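Local coordinates for MHC class I protein (Ginglymostoma cirratum, PDB 6LUP), which probably presents peptides at the cell surface to T cells, as a membrane-anchored heavy chain of the MHC class I family, at residues C197-F202 and Y234-S239; H205-N210 and V254-L259. One frame throughout, in Å; residues are numbered along the deposited sequence.

Contact 1. Residues C197-F202 and Y234-S239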
loop_
_atom_site.group_PDB
_atom_site.type_symbol
_atom_site.label_atom_id
_atom_site.label_comp_id
_atom_site.label_asym_id
_atom_site.label_seq_id
_atom_site.Cartn_x
_atom_site.Cartn_y
_atom_site.Cartn_z
ATOM N N CYS A 197 -21.700 1.068 -10.188
ATOM C CA CYS A 197 -21.748 0.847 -8.754
ATOM C C CYS A 197 -20.443 1.304 -8.120
ATOM O O CYS A 197 -19.378 0.735 -8.387
ATOM C CB CYS A 197 -22.008 -0.621 -8.427
ATOM S SG CYS A 197 -22.555 -0.848 -6.724
ATOM N N VAL A 198 -20.540 2.343 -7.295
ATOM C CA VAL A 198 -19.377 2.927 -6.632
ATOM C C VAL A 198 -19.467 2.817 -5.108
ATOM O O VAL A 198 -20.391 3.348 -4.483
ATOM C CB VAL A 198 -19.097 4.383 -7.101
ATOM C CG1 VAL A 198 -20.382 5.185 -7.241
ATOM C CG2 VAL A 198 -18.107 5.083 -6.174
ATOM N N ALA A 199 -18.508 2.097 -4.536
ATOM C CA ALA A 199 -18.367 1.977 -3.087
ATOM C C ALA A 199 -17.165 2.787 -2.642
ATOM O O ALA A 199 -16.085 2.684 -3.224
ATOM C CB ALA A 199 -18.212 0.522 -2.679
ATOM N N THR A 200 -17.365 3.602 -1.613
ATOM C CA THR A 200 -16.311 4.482 -1.116
ATOM C C THR A 200 -16.323 4.567 0.410
ATOM O O THR A 200 -17.329 4.250 1.053
ATOM C CB THR A 200 -16.415 5.889 -1.750
ATOM O OG1 THR A 200 -15.178 6.592 -1.577
ATOM C CG2 THR A 200 -17.568 6.691 -1.144
ATOM N N GLY A 201 -15.192 4.980 0.976
ATOM C CA GLY A 201 -15.056 5.187 2.418
ATOM C C GLY A 201 -14.993 3.930 3.271
ATOM O O GLY A 201 -15.272 3.980 4.471
ATOM N N PHE A 202 -14.618 2.805 2.665
ATOM C CA PHE A 202 -14.555 1.539 3.396
ATOM C C PHE A 202 -13.152 1.155 3.849
ATOM O O PHE A 202 -12.155 1.522 3.223
ATOM C CB PHE A 202 -15.209 0.394 2.609
ATOM C CG PHE A 202 -14.608 0.147 1.251
ATOM C CD1 PHE A 202 -13.513 -0.703 1.097
ATOM C CD2 PHE A 202 -15.162 0.730 0.110
ATOM C CE1 PHE A 202 -12.971 -0.947 -0.159
ATOM C CE2 PHE A 202 -14.625 0.489 -1.149
ATOM C CZ PHE A 202 -13.526 -0.348 -1.284
ATOM N N TYR A 234 -10.824 3.189 1.397
ATOM C CA TYR A 234 -10.670 2.755 0.009
ATOM C C TYR A 234 -11.950 2.953 -0.799
ATOM O O TYR A 234 -13.022 3.179 -0.236
ATOM C CB TYR A 234 -10.214 1.291 -0.039
ATOM C CG TYR A 234 -8.929 1.047 0.721
ATOM C CD1 TYR A 234 -8.946 0.811 2.099
ATOM C CD2 TYR A 234 -7.695 1.085 0.072
ATOM C CE1 TYR A 234 -7.775 0.609 2.806
ATOM C CE2 TYR A 234 -6.514 0.880 0.773
ATOM C CZ TYR A 234 -6.561 0.643 2.139
ATOM O OH TYR A 234 -5.400 0.438 2.848
ATOM N N GLN A 235 -11.822 2.875 -2.120
ATOM C CA GLN A 235 -12.960 2.995 -3.029
ATOM C C GLN A 235 -12.826 2.052 -4.222
ATOM O O GLN A 235 -11.727 1.592 -4.546
ATOM C CB GLN A 235 -13.141 4.445 -3.508
ATOM C CG GLN A 235 -12.016 4.970 -4.387
ATOM C CD GLN A 235 -12.385 6.247 -5.118
ATOM O OE1 GLN A 235 -12.482 7.319 -4.519
ATOM N NE2 GLN A 235 -12.581 6.139 -6.422
ATOM N N ILE A 236 -13.956 1.766 -4.864
ATOM C CA ILE A 236 -13.982 0.940 -6.068
ATOM C C ILE A 236 -15.193 1.286 -6.931
ATOM O O ILE A 236 -16.278 1.579 -6.416
ATOM C CB ILE A 236 -13.944 -0.577 -5.738
ATOM C CG1 ILE A 236 -13.855 -1.408 -7.028
ATOM C CG2 ILE A 236 -15.117 -0.985 -4.851
ATOM C CD1 ILE A 236 -13.485 -2.863 -6.814
ATOM N N HIS A 237 -14.982 1.271 -8.245
ATOM C CA HIS A 237 -16.048 1.487 -9.213
ATOM C C HIS A 237 -16.191 0.237 -10.062
ATOM O O HIS A 237 -15.228 -0.194 -10.698
ATOM C CB HIS A 237 -15.727 2.680 -10.119
ATOM C CG HIS A 237 -15.698 3.999 -9.411
ATOM N ND1 HIS A 237 -16.535 5.041 -9.750
ATOM C CD2 HIS A 237 -14.928 4.452 -8.394
ATOM C CE1 HIS A 237 -16.282 6.078 -8.972
ATOM N NE2 HIS A 237 -15.313 5.746 -8.138
ATOM N N ARG A 238 -17.380 -0.359 -10.050
ATOM C CA ARG A 238 -17.715 -1.394 -11.025
ATOM C C ARG A 238 -18.891 -0.959 -11.890
ATOM O O ARG A 238 -19.974 -0.656 -11.383
ATOM C CB ARG A 238 -17.995 -2.749 -10.371
ATOM C CG ARG A 238 -18.005 -3.879 -11.390
ATOM C CD ARG A 238 -18.283 -5.245 -10.786
ATOM N NE ARG A 238 -17.172 -5.747 -9.983
ATOM C CZ ARG A 238 -16.042 -6.257 -10.473
ATOM N NH1 ARG A 238 -15.840 -6.329 -11.780
ATOM N NH2 ARG A 238 -15.105 -6.691 -9.644
ATOM N N SER A 239 -18.664 -0.930 -13.198
ATOM C CA SER A 239 -19.668 -0.466 -14.149
ATOM C C SER A 239 -19.871 -1.433 -15.311
ATOM O O SER A 239 -18.940 -2.122 -15.745
ATOM C CB SER A 239 -19.301 0.919 -14.684
ATOM O OG SER A 239 -18.017 0.901 -15.280
#

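Contact 2. Residues H205-N210 and V254-L259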
loop_
_atom_site.group_PDB
_atom_site.type_symbol
_atom_site.label_atom_id
_atom_site.label_comp_id
_atom_site.label_asym_id
_atom_site.label_seq_id
_atom_site.Cartn_x
_atom_site.Cartn_y
_atom_site.Cartn_z
ATOM N N HIS A 205 -9.311 -2.759 2.913
ATOM C CA HIS A 205 -9.389 -2.628 1.454
ATOM C C HIS A 205 -10.165 -3.754 0.762
ATOM O O HIS A 205 -10.817 -3.523 -0.261
ATOM C CB HIS A 205 -7.982 -2.520 0.855
ATOM C CG HIS A 205 -7.326 -3.842 0.617
ATOM N ND1 HIS A 205 -7.278 -4.435 -0.628
ATOM C CD2 HIS A 205 -6.719 -4.704 1.468
ATOM C CE1 HIS A 205 -6.661 -5.599 -0.534
ATOM N NE2 HIS A 205 -6.311 -5.785 0.727
ATOM N N SER A 206 -10.077 -4.957 1.325
ATOM C CA SER A 206 -10.666 -6.165 0.743
ATOM C C SER A 206 -12.184 -6.040 0.582
ATOM O O SER A 206 -12.887 -5.710 1.538
ATOM C CB SER A 206 -10.317 -7.372 1.618
ATOM O OG SER A 206 -10.490 -8.589 0.920
ATOM N N ILE A 207 -12.682 -6.297 -0.628
ATOM C CA ILE A 207 -14.105 -6.111 -0.930
ATOM C C ILE A 207 -14.601 -6.949 -2.119
ATOM O O ILE A 207 -13.859 -7.208 -3.071
ATOM C CB ILE A 207 -14.441 -4.608 -1.144
ATOM C CG1 ILE A 207 -15.954 -4.362 -1.076
ATOM C CG2 ILE A 207 -13.823 -4.079 -2.435
ATOM C CD1 ILE A 207 -16.341 -2.902 -0.969
ATOM N N GLU A 208 -15.862 -7.369 -2.043
ATOM C CA GLU A 208 -16.536 -8.052 -3.143
ATOM C C GLU A 208 -17.696 -7.190 -3.617
ATOM O O GLU A 208 -18.550 -6.799 -2.822
ATOM C CB GLU A 208 -17.060 -9.424 -2.703
ATOM C CG GLU A 208 -15.993 -10.405 -2.235
ATOM C CD GLU A 208 -15.230 -11.031 -3.387
ATOM O OE1 GLU A 208 -14.023 -10.733 -3.540
ATOM O OE2 GLU A 208 -15.841 -11.816 -4.146
ATOM N N VAL A 209 -17.716 -6.882 -4.911
ATOM C CA VAL A 209 -18.804 -6.099 -5.495
ATOM C C VAL A 209 -19.195 -6.652 -6.870
ATOM O O VAL A 209 -18.394 -6.666 -7.806
ATOM C CB VAL A 209 -18.489 -4.581 -5.519
ATOM C CG1 VAL A 209 -17.030 -4.328 -5.877
ATOM C CG2 VAL A 209 -19.430 -3.830 -6.457
ATOM N N ASN A 210 -20.431 -7.125 -6.970
ATOM C CA ASN A 210 -20.903 -7.787 -8.176
ATOM C C ASN A 210 -22.224 -7.207 -8.651
ATOM O O ASN A 210 -23.062 -6.804 -7.841
ATOM C CB ASN A 210 -21.037 -9.292 -7.935
ATOM C CG ASN A 210 -19.709 -9.954 -7.608
ATOM O OD1 ASN A 210 -18.872 -10.155 -8.485
ATOM N ND2 ASN A 210 -19.517 -10.304 -6.342
ATOM N N VAL A 254 -22.839 -5.983 -2.508
ATOM C CA VAL A 254 -21.542 -5.692 -1.905
ATOM C C VAL A 254 -21.273 -6.551 -0.668
ATOM O O VAL A 254 -22.122 -6.670 0.219
ATOM C CB VAL A 254 -21.409 -4.199 -1.536
ATOM C CG1 VAL A 254 -20.005 -3.894 -1.033
ATOM C CG2 VAL A 254 -21.737 -3.315 -2.727
ATOM N N ASP A 255 -20.083 -7.148 -0.630
ATOM C CA ASP A 255 -19.588 -7.861 0.545
ATOM C C ASP A 255 -18.331 -7.206 1.096
ATOM O O ASP A 255 -17.319 -7.075 0.404
ATOM C CB ASP A 255 -19.325 -9.332 0.232
ATOM C CG ASP A 255 -20.582 -10.169 0.297
ATOM O OD1 ASP A 255 -21.022 -10.495 1.423
ATOM O OD2 ASP A 255 -21.127 -10.502 -0.777
ATOM N N HIS A 256 -18.422 -6.789 2.353
ATOM C CA HIS A 256 -17.341 -6.148 3.078
ATOM C C HIS A 256 -17.526 -6.540 4.534
ATOM O O HIS A 256 -18.653 -6.563 5.033
ATOM C CB HIS A 256 -17.427 -4.626 2.908
ATOM C CG HIS A 256 -16.331 -3.868 3.595
ATOM N ND1 HIS A 256 -15.118 -3.604 2.994
ATOM C CD2 HIS A 256 -16.272 -3.302 4.823
ATOM C CE1 HIS A 256 -14.358 -2.917 3.828
ATOM N NE2 HIS A 256 -15.034 -2.721 4.944
ATOM N N ASP A 257 -16.433 -6.859 5.215
ATOM C CA ASP A 257 -16.530 -7.313 6.603
ATOM C C ASP A 257 -16.861 -6.182 7.594
ATOM O O ASP A 257 -16.905 -6.390 8.808
ATOM C CB ASP A 257 -15.292 -8.120 7.013
ATOM C CG ASP A 257 -14.025 -7.304 6.994
ATOM O OD1 ASP A 257 -14.108 -6.057 7.050
ATOM O OD2 ASP A 257 -12.937 -7.916 6.921
ATOM N N GLY A 258 -17.100 -4.991 7.057
ATOM C CA GLY A 258 -17.674 -3.893 7.820
ATOM C C GLY A 258 -19.188 -3.868 7.690
ATOM O O GLY A 258 -19.859 -3.094 8.371
ATOM N N LEU A 259 -19.728 -4.715 6.814
ATOM C CA LEU A 259 -21.173 -4.797 6.608
ATOM C C LEU A 259 -21.812 -5.849 7.507
ATOM O O LEU A 259 -22.808 -5.574 8.181
ATOM C CB LEU A 259 -21.503 -5.068 5.137
ATOM C CG LEU A 259 -21.147 -3.955 4.151
ATOM C CD1 LEU A 259 -21.132 -4.489 2.727
ATOM C CD2 LEU A 259 -22.099 -2.771 4.280
HETATM O O HOH W 1 -13.305 -6.116 4.194
#

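Contact 1. Residues C197-F202 and Y234-S239
Phe-202 lays its ring over the backbone of Tyr-234, and this pairing closes one end of an antiparallel strand pair. Chi1 (58°) sets CG of Phe-202 between the backbone N and the carbonyl carbon; from there the ring lies across the neighbouring strand, with Tyr-234 O 3.2 Å above its plane, displaced toward the rim. The two aromatic side chains cross at about a right angle: CE1 of Phe-202 meets CB of Tyr-234 at 3.6 Å, while Phe-202 O lies at the edge of the tyrosine ring, in its plane. Gly-201 and Phe-202 both face Tyr-234, a G1 beta bulge, with Gly-201 at positive phi. Tyr-234 N reaches Phe-202 O at 2.8 Å; the return bond, from Phe-202 N to Tyr-234 O, is weak.

Farther along, Ile-236 follows on the same face. Its CG2 lies 4.0 Å from CZ of Phe-202 and 4.1 Å from CB of Ala-199, a small apolar cluster above a pair of backbone bonds joining Ala-199 and Ile-236. On the other face Val-198 and His-237 stand side by side in a non-hydrogen-bonded pair. CG2 of Val-198, anti to its own backbone N, rests over the imidazole 3.6 Å from the ring centroid, a CH-pi contact. His-237 ND1 is hydrogen-bonded to an aromatic side chain of the other protein chain, and Thr-200 OG1 to that chain's backbone.

These are the two central strands of a four-stranded immunoglobulin C1-set sheet, flanked by strands 183-189 and 222-228. The face with Cys-197, Ala-199 and Ile-236 turns to the second sheet, where Cys-197 forms the disulfide with Cys-252 and Ile-236 touches Val-209 of strand 208-213; the Val-198 and His-237 face meets the other protein.

Contact 2. Residues H205-N210 and V254-L259
Glu-208 and Asp-255 exchange two nearly straight backbone bonds, the hydrogen-bonded pair that joins these antiparallel segments. Glu-208 N gives to Asp-255 O at 2.9 Å, and Asp-255 N returns to Glu-208 O at 2.7 Å with an angle of 172° at the hydrogen. Glu-208 O also receives a CA-H...O contact from Val-254. The two acidic side chains touch by their CB atoms, 3.7 Å apart, but their carboxylates diverge, which should ease the repulsion of like charges.

Past this pair a water takes over: it donates to Ser-206 O at 2.7 Å and accepts a weak bond from Asp-257 N, while lying over one face of the His-256 imidazole. His-256 NE2 bonds Tyr-203 O. Ile-207 has CG1 anti to the backbone N, 3.4 Å from Asp-255 O; CD1 beyond it comes within 3.8 Å of Val-254 CG1.

Strands 208-213 and 250-255 lie side by side in the second C1-set sheet, between strands 216-217 and 263-266. Ile-207 and Val-209 both reach across to Ile-236 on strand 234-241 of the facing sheet.

Contacts 1 and 2 pair strands from the two facing sheets of one immunoglobulin C1-set domain, and the chain alternates between them, 194-202 running on to 208-213 and 234-241 to 250-255. Their inward sides meet: Phe-202 CE2 packs on Ile-207 CD1 at 3.8 Å, and Phe-202 also meets the His-256 ring. A probable hydrogen bond from Arg-238 NE to Val-209 O adds a polar tie. Both are partly buried, but contact 1, the more extensive, has no exposed residue among those that touch, and the other protein chain engages its outer face. Contact 2 has two, Ser-206 and Glu-208; its acidic side chains lie outward, and a water joins its loop ends.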